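Local coordinates for M32 carboxypeptidase (Chitinophagaceae bacterium, PDB 7A03), which probably acts as a metal-dependent carboxypeptidase of the M32 (Taq) family, removing amino acids one at a time from the C-terminal ends of peptides, at residues S347-T351 / T402-D408; I364-I368 / T385-Y389. Residue numbers count along the deposited sequence, not the author numbering.

Contact 2 is nested along the chain inside the loop that contact 1 closes: residues 347-351 come first, then helix 358-374 and helix 382-394, which pack on each other in contact 2, and finally 402-408, which returns to 347-351. The two contacts lie on the same side of the chain's centre, about 11 Å apart between their centres, and they touch. R365 of contact 2 forms a salt bridge with D408 of contact 1 (R365 NE to D408 OD2, 2.8 Å), and the indole of W386 packs against G404 and V405. Within the largely helical M32 fold, the helical pair and the loops at either end of it in sequence are thus joined directly.

Contact 1: S347-T351 / T402-D408; sequences SLIRT and TQGVLQD
A salt bridge and the side-chain amide of Q407 join the two segments. R350 NE donates to D408 OD2 (2.8 Å) and R350 NH2 to D408 OD1 (2.9 Å), a bidentate pairing; R350 runs t, t, p, and D408 OD2 also meets R365. Q407, chi1 p and chi2 t, bridges backbone: its NE2 donates to L348 O (3.0 Å) and its OE1 accepts from R350 N (3.0 Å). G404 to Q407 is a type I turn. Water 1 donates to L348 O (3.1 Å) and Q403 O (2.7 Å); water 2 to Q407 OE1 and D408 OD1, both 2.8 Å. Residues 347-351 are loop up to a 3-10 segment beginning at R350; 402-408 is irregular. L348 and Q403 lie closest in register (CA to CA 6.3 Å). I349 CD1 and L348 CD1 approach Q403 OE1 at 3.7 and 3.8 Å. This surface contact, one side-chain amide bonding backbone NH and CO groups beside a salt bridge, joins the loops that precede helix 358-374 and follow helix 382-394.

Contact 2: I364-I368 / T385-Y389; sequences IRYEI and TWNDY
Two helical segments cross with their axes 10.7 Å apart at closest approach and their N-to-C directions at 138°, oblique but nearer antiparallel than parallel. Both backbones are alpha-helical, with I368 N to I364 O at 2.9 Å and Y389 N to T385 O at 3.0 Å. T385, chi1 m, points toward the other helix, CG2 lying 4.4 Å from I368 CG1. W386 follows with chi1 t and chi2 -79°, which carries its indole across: CE3 packs on I368 CD1 at 3.8 Å, while CH2 sits 3.3 Å from R365 CZ, over one face of the guanidinium, which is salt-bridged to D408. One turn after T385, Y389 (chi1 -93°, between wells) fills the gap between the helices. Its CB meets I364 CG2 at 3.6 Å, where the backbones are nearest (I364 CA to Y389 CA 6.4 Å); its CE2 lies 3.9 Å from I368 CG1, and its OH 3.6 Å from E367 CB. The E367 carboxylate turns away to K370. No hydrogen bond crosses the interface, which rests on I364 and I368 against W386 and Y389, with R365 against the indole: a helical hairpin of consecutive helices 358-374 and 382-394 in the M32 fold.

Contact 1: S347-T351 / T402-D408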
loop_
_atom_site.group_PDB
_atom_site.type_symbol
_atom_site.label_atom_id
_atom_site.label_comp_id
_atom_site.label_asym_id
_atom_site.label_seq_id
_atom_site.Cartn_x
_atom_site.Cartn_y
_atom_site.Cartn_z
ATOM N N SER A 347 -10.370 -8.208 -15.437
ATOM C CA SER A 347 -9.120 -8.320 -16.172
ATOM C C SER A 347 -8.167 -9.246 -15.419
ATOM O O SER A 347 -8.452 -9.704 -14.308
ATOM C CB SER A 347 -8.544 -6.936 -16.474
ATOM O OG SER A 347 -8.230 -6.245 -15.279
ATOM N N LEU A 348 -7.018 -9.512 -16.036
ATOM C CA LEU A 348 -6.104 -10.550 -15.571
ATOM C C LEU A 348 -5.054 -10.052 -14.584
ATOM O O LEU A 348 -4.628 -10.823 -13.714
ATOM C CB LEU A 348 -5.400 -11.186 -16.774
ATOM C CG LEU A 348 -6.318 -12.027 -17.666
ATOM C CD1 LEU A 348 -5.722 -12.211 -19.049
ATOM C CD2 LEU A 348 -6.562 -13.375 -17.019
ATOM N N ILE A 349 -4.635 -8.792 -14.690
ATOM C CA ILE A 349 -3.477 -8.268 -13.970
ATOM C C ILE A 349 -3.953 -7.353 -12.852
ATOM O O ILE A 349 -4.591 -6.322 -13.111
ATOM C CB ILE A 349 -2.518 -7.523 -14.909
ATOM C CG1 ILE A 349 -2.099 -8.432 -16.069
ATOM C CG2 ILE A 349 -1.314 -6.992 -14.125
ATOM C CD1 ILE A 349 -1.367 -9.698 -15.629
ATOM N N ARG A 350 -3.599 -7.713 -11.611
ATOM C CA ARG A 350 -4.014 -6.945 -10.439
ATOM C C ARG A 350 -3.587 -5.486 -10.530
ATOM O O ARG A 350 -4.376 -4.583 -10.223
ATOM C CB ARG A 350 -3.461 -7.596 -9.171
ATOM C CG ARG A 350 -3.685 -6.802 -7.883
ATOM C CD ARG A 350 -2.913 -7.404 -6.692
ATOM N NE ARG A 350 -1.464 -7.411 -6.926
ATOM C CZ ARG A 350 -0.676 -6.352 -6.733
ATOM N NH1 ARG A 350 -1.184 -5.215 -6.289
ATOM N NH2 ARG A 350 0.628 -6.411 -6.986
ATOM N N THR A 351 -2.340 -5.229 -10.943
ATOM C CA THR A 351 -1.844 -3.855 -10.934
ATOM C C THR A 351 -2.528 -2.964 -11.963
ATOM O O THR A 351 -2.398 -1.740 -11.870
ATOM C CB THR A 351 -0.321 -3.813 -11.115
ATOM O OG1 THR A 351 0.028 -4.475 -12.342
ATOM C CG2 THR A 351 0.372 -4.495 -9.930
ATOM N N THR A 402 2.465 -16.148 -16.875
ATOM C CA THR A 402 2.838 -14.771 -16.554
ATOM C C THR A 402 1.613 -13.866 -16.447
ATOM O O THR A 402 1.643 -12.873 -15.714
ATOM C CB THR A 402 3.871 -14.210 -17.539
ATOM O OG1 THR A 402 3.347 -14.243 -18.870
ATOM C CG2 THR A 402 5.161 -15.019 -17.484
ATOM N N GLN A 403 0.528 -14.196 -17.152
ATOM C CA GLN A 403 -0.744 -13.509 -16.962
ATOM C C GLN A 403 -1.542 -14.071 -15.794
ATOM O O GLN A 403 -2.639 -13.570 -15.513
ATOM C CB GLN A 403 -1.578 -13.571 -18.245
ATOM C CG GLN A 403 -0.977 -12.803 -19.410
ATOM C CD GLN A 403 -1.076 -11.302 -19.221
ATOM O OE1 GLN A 403 -2.170 -10.749 -19.106
ATOM N NE2 GLN A 403 0.067 -10.634 -19.197
ATOM N N GLY A 404 -1.025 -15.095 -15.120
ATOM C CA GLY A 404 -1.704 -15.734 -14.016
ATOM C C GLY A 404 -0.882 -15.737 -12.746
ATOM O O GLY A 404 -0.544 -14.675 -12.223
ATOM N N VAL A 405 -0.517 -16.936 -12.279
ATOM C CA VAL A 405 0.069 -17.124 -10.954
ATOM C C VAL A 405 1.447 -16.486 -10.802
ATOM O O VAL A 405 1.875 -16.205 -9.678
ATOM C CB VAL A 405 0.070 -18.624 -10.593
ATOM C CG1 VAL A 405 1.048 -19.397 -11.478
ATOM C CG2 VAL A 405 0.392 -18.824 -9.129
ATOM N N LEU A 406 2.155 -16.232 -11.896
ATOM C CA LEU A 406 3.496 -15.670 -11.812
ATOM C C LEU A 406 3.529 -14.147 -11.938
ATOM O O LEU A 406 4.611 -13.578 -12.108
ATOM C CB LEU A 406 4.403 -16.304 -12.872
ATOM C CG LEU A 406 4.708 -17.798 -12.766
ATOM C CD1 LEU A 406 5.551 -18.232 -13.950
ATOM C CD2 LEU A 406 5.435 -18.113 -11.460
ATOM N N GLN A 407 2.379 -13.463 -11.851
ATOM C CA GLN A 407 2.379 -12.029 -12.129
ATOM C C GLN A 407 2.986 -11.205 -10.995
ATOM O O GLN A 407 3.617 -10.177 -11.255
ATOM C CB GLN A 407 0.969 -11.532 -12.467
ATOM C CG GLN A 407 -0.076 -11.727 -11.366
ATOM C CD GLN A 407 -1.455 -11.233 -11.803
ATOM O OE1 GLN A 407 -1.833 -10.100 -11.519
ATOM N NE2 GLN A 407 -2.196 -12.079 -12.518
ATOM N N ASP A 408 2.791 -11.614 -9.749
ATOM C CA ASP A 408 3.135 -10.786 -8.601
ATOM C C ASP A 408 4.361 -11.347 -7.895
ATOM O O ASP A 408 4.492 -12.564 -7.728
ATOM C CB ASP A 408 1.957 -10.676 -7.625
ATOM C CG ASP A 408 0.945 -9.647 -8.069
ATOM O OD1 ASP A 408 1.357 -8.666 -8.721
ATOM O OD2 ASP A 408 -0.259 -9.807 -7.762
HETATM O O HOH W 1 -4.376 -13.935 -13.526
HETATM O O HOH W 2 -0.340 -7.864 -10.859
#

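Contact 2: I364-I368 / T385-Y389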
loop_
_atom_site.group_PDB
_atom_site.type_symbol
_atom_site.label_atom_id
_atom_site.label_comp_id
_atom_site.label_asym_id
_atom_site.label_seq_id
_atom_site.Cartn_x
_atom_site.Cartn_y
_atom_site.Cartn_z
ATOM N N ILE A 364 -8.641 -13.462 -4.108
ATOM C CA ILE A 364 -8.119 -14.731 -4.594
ATOM C C ILE A 364 -6.785 -15.016 -3.925
ATOM O O ILE A 364 -6.567 -16.112 -3.385
ATOM C CB ILE A 364 -8.031 -14.720 -6.128
ATOM C CG1 ILE A 364 -9.443 -14.786 -6.715
ATOM C CG2 ILE A 364 -7.173 -15.884 -6.604
ATOM C CD1 ILE A 364 -9.525 -14.325 -8.145
ATOM N N ARG A 365 -5.925 -13.993 -3.840
ATOM C CA ARG A 365 -4.633 -14.190 -3.192
ATOM C C ARG A 365 -4.832 -14.535 -1.725
ATOM O O ARG A 365 -4.184 -15.456 -1.191
ATOM C CB ARG A 365 -3.757 -12.947 -3.383
ATOM C CG ARG A 365 -3.248 -12.796 -4.828
ATOM C CD ARG A 365 -2.966 -11.333 -5.179
ATOM N NE ARG A 365 -2.435 -11.141 -6.531
ATOM C CZ ARG A 365 -3.141 -11.302 -7.656
ATOM N NH1 ARG A 365 -4.411 -11.670 -7.609
ATOM N NH2 ARG A 365 -2.582 -11.085 -8.843
ATOM N N TYR A 366 -5.809 -13.882 -1.085
ATOM C CA TYR A 366 -6.054 -14.174 0.317
ATOM C C TYR A 366 -6.449 -15.635 0.485
ATOM O O TYR A 366 -5.844 -16.371 1.286
ATOM C CB TYR A 366 -7.098 -13.200 0.874
ATOM C CG TYR A 366 -7.676 -13.585 2.198
ATOM C CD1 TYR A 366 -6.967 -13.403 3.377
ATOM C CD2 TYR A 366 -8.953 -14.126 2.272
ATOM C CE1 TYR A 366 -7.505 -13.775 4.582
ATOM C CE2 TYR A 366 -9.508 -14.493 3.495
ATOM C CZ TYR A 366 -8.766 -14.306 4.644
ATOM O OH TYR A 366 -9.277 -14.651 5.870
ATOM N N GLU A 367 -7.388 -16.110 -0.343
ATOM C CA GLU A 367 -7.857 -17.472 -0.122
ATOM C C GLU A 367 -6.727 -18.449 -0.375
ATOM O O GLU A 367 -6.504 -19.379 0.418
ATOM C CB GLU A 367 -9.086 -17.805 -0.973
ATOM C CG GLU A 367 -10.266 -16.847 -0.800
ATOM C CD GLU A 367 -10.922 -16.896 0.577
ATOM O OE1 GLU A 367 -10.716 -17.877 1.326
ATOM O OE2 GLU A 367 -11.661 -15.939 0.906
ATOM N N ILE A 368 -5.928 -18.177 -1.409
ATOM C CA ILE A 368 -4.847 -19.090 -1.739
ATOM C C ILE A 368 -3.823 -19.091 -0.622
ATOM O O ILE A 368 -3.409 -20.158 -0.144
ATOM C CB ILE A 368 -4.242 -18.727 -3.105
ATOM C CG1 ILE A 368 -5.163 -19.213 -4.221
ATOM C CG2 ILE A 368 -2.830 -19.299 -3.244
ATOM C CD1 ILE A 368 -4.792 -18.695 -5.573
ATOM N N THR A 385 -5.160 -23.990 -9.818
ATOM C CA THR A 385 -5.969 -23.416 -8.746
ATOM C C THR A 385 -6.215 -21.932 -8.991
ATOM O O THR A 385 -7.357 -21.447 -8.913
ATOM C CB THR A 385 -5.224 -23.618 -7.423
ATOM O OG1 THR A 385 -5.026 -25.024 -7.205
ATOM C CG2 THR A 385 -5.999 -23.027 -6.267
ATOM N N TRP A 386 -5.137 -21.203 -9.276
ATOM C CA TRP A 386 -5.210 -19.781 -9.579
ATOM C C TRP A 386 -6.173 -19.524 -10.732
ATOM O O TRP A 386 -7.078 -18.688 -10.629
ATOM C CB TRP A 386 -3.801 -19.300 -9.931
ATOM C CG TRP A 386 -3.678 -17.856 -10.267
ATOM C CD1 TRP A 386 -4.001 -17.249 -11.449
ATOM C CD2 TRP A 386 -3.165 -16.825 -9.418
ATOM N NE1 TRP A 386 -3.738 -15.908 -11.382
ATOM C CE2 TRP A 386 -3.217 -15.619 -10.147
ATOM C CE3 TRP A 386 -2.671 -16.805 -8.106
ATOM C CZ2 TRP A 386 -2.803 -14.403 -9.609
ATOM C CZ3 TRP A 386 -2.253 -15.598 -7.571
ATOM C CH2 TRP A 386 -2.321 -14.411 -8.324
ATOM N N ASN A 387 -5.989 -20.246 -11.841
ATOM C CA ASN A 387 -6.817 -20.014 -13.018
ATOM C C ASN A 387 -8.283 -20.298 -12.731
ATOM O O ASN A 387 -9.163 -19.571 -13.207
ATOM C CB ASN A 387 -6.317 -20.862 -14.187
ATOM C CG ASN A 387 -4.881 -20.535 -14.580
ATOM O OD1 ASN A 387 -4.279 -19.575 -14.087
ATOM N ND2 ASN A 387 -4.326 -21.341 -15.476
ATOM N N ASP A 388 -8.571 -21.355 -11.954
ATOM C CA ASP A 388 -9.950 -21.655 -11.581
ATOM C C ASP A 388 -10.554 -20.526 -10.757
ATOM O O ASP A 388 -11.706 -20.134 -10.984
ATOM C CB ASP A 388 -10.012 -22.972 -10.808
ATOM C CG ASP A 388 -9.756 -24.179 -11.686
ATOM O OD1 ASP A 388 -9.802 -24.048 -12.932
ATOM O OD2 ASP A 388 -9.499 -25.264 -11.121
ATOM N N TYR A 389 -9.789 -19.995 -9.794
ATOM C CA TYR A 389 -10.271 -18.863 -9.002
ATOM C C TYR A 389 -10.585 -17.671 -9.901
ATOM O O TYR A 389 -11.634 -17.017 -9.763
ATOM C CB TYR A 389 -9.206 -18.479 -7.963
ATOM C CG TYR A 389 -9.361 -19.122 -6.591
ATOM C CD1 TYR A 389 -10.345 -18.697 -5.709
ATOM C CD2 TYR A 389 -8.508 -20.137 -6.176
ATOM C CE1 TYR A 389 -10.485 -19.278 -4.456
ATOM C CE2 TYR A 389 -8.640 -20.724 -4.921
ATOM C CZ TYR A 389 -9.634 -20.288 -4.070
ATOM O OH TYR A 389 -9.769 -20.860 -2.826
#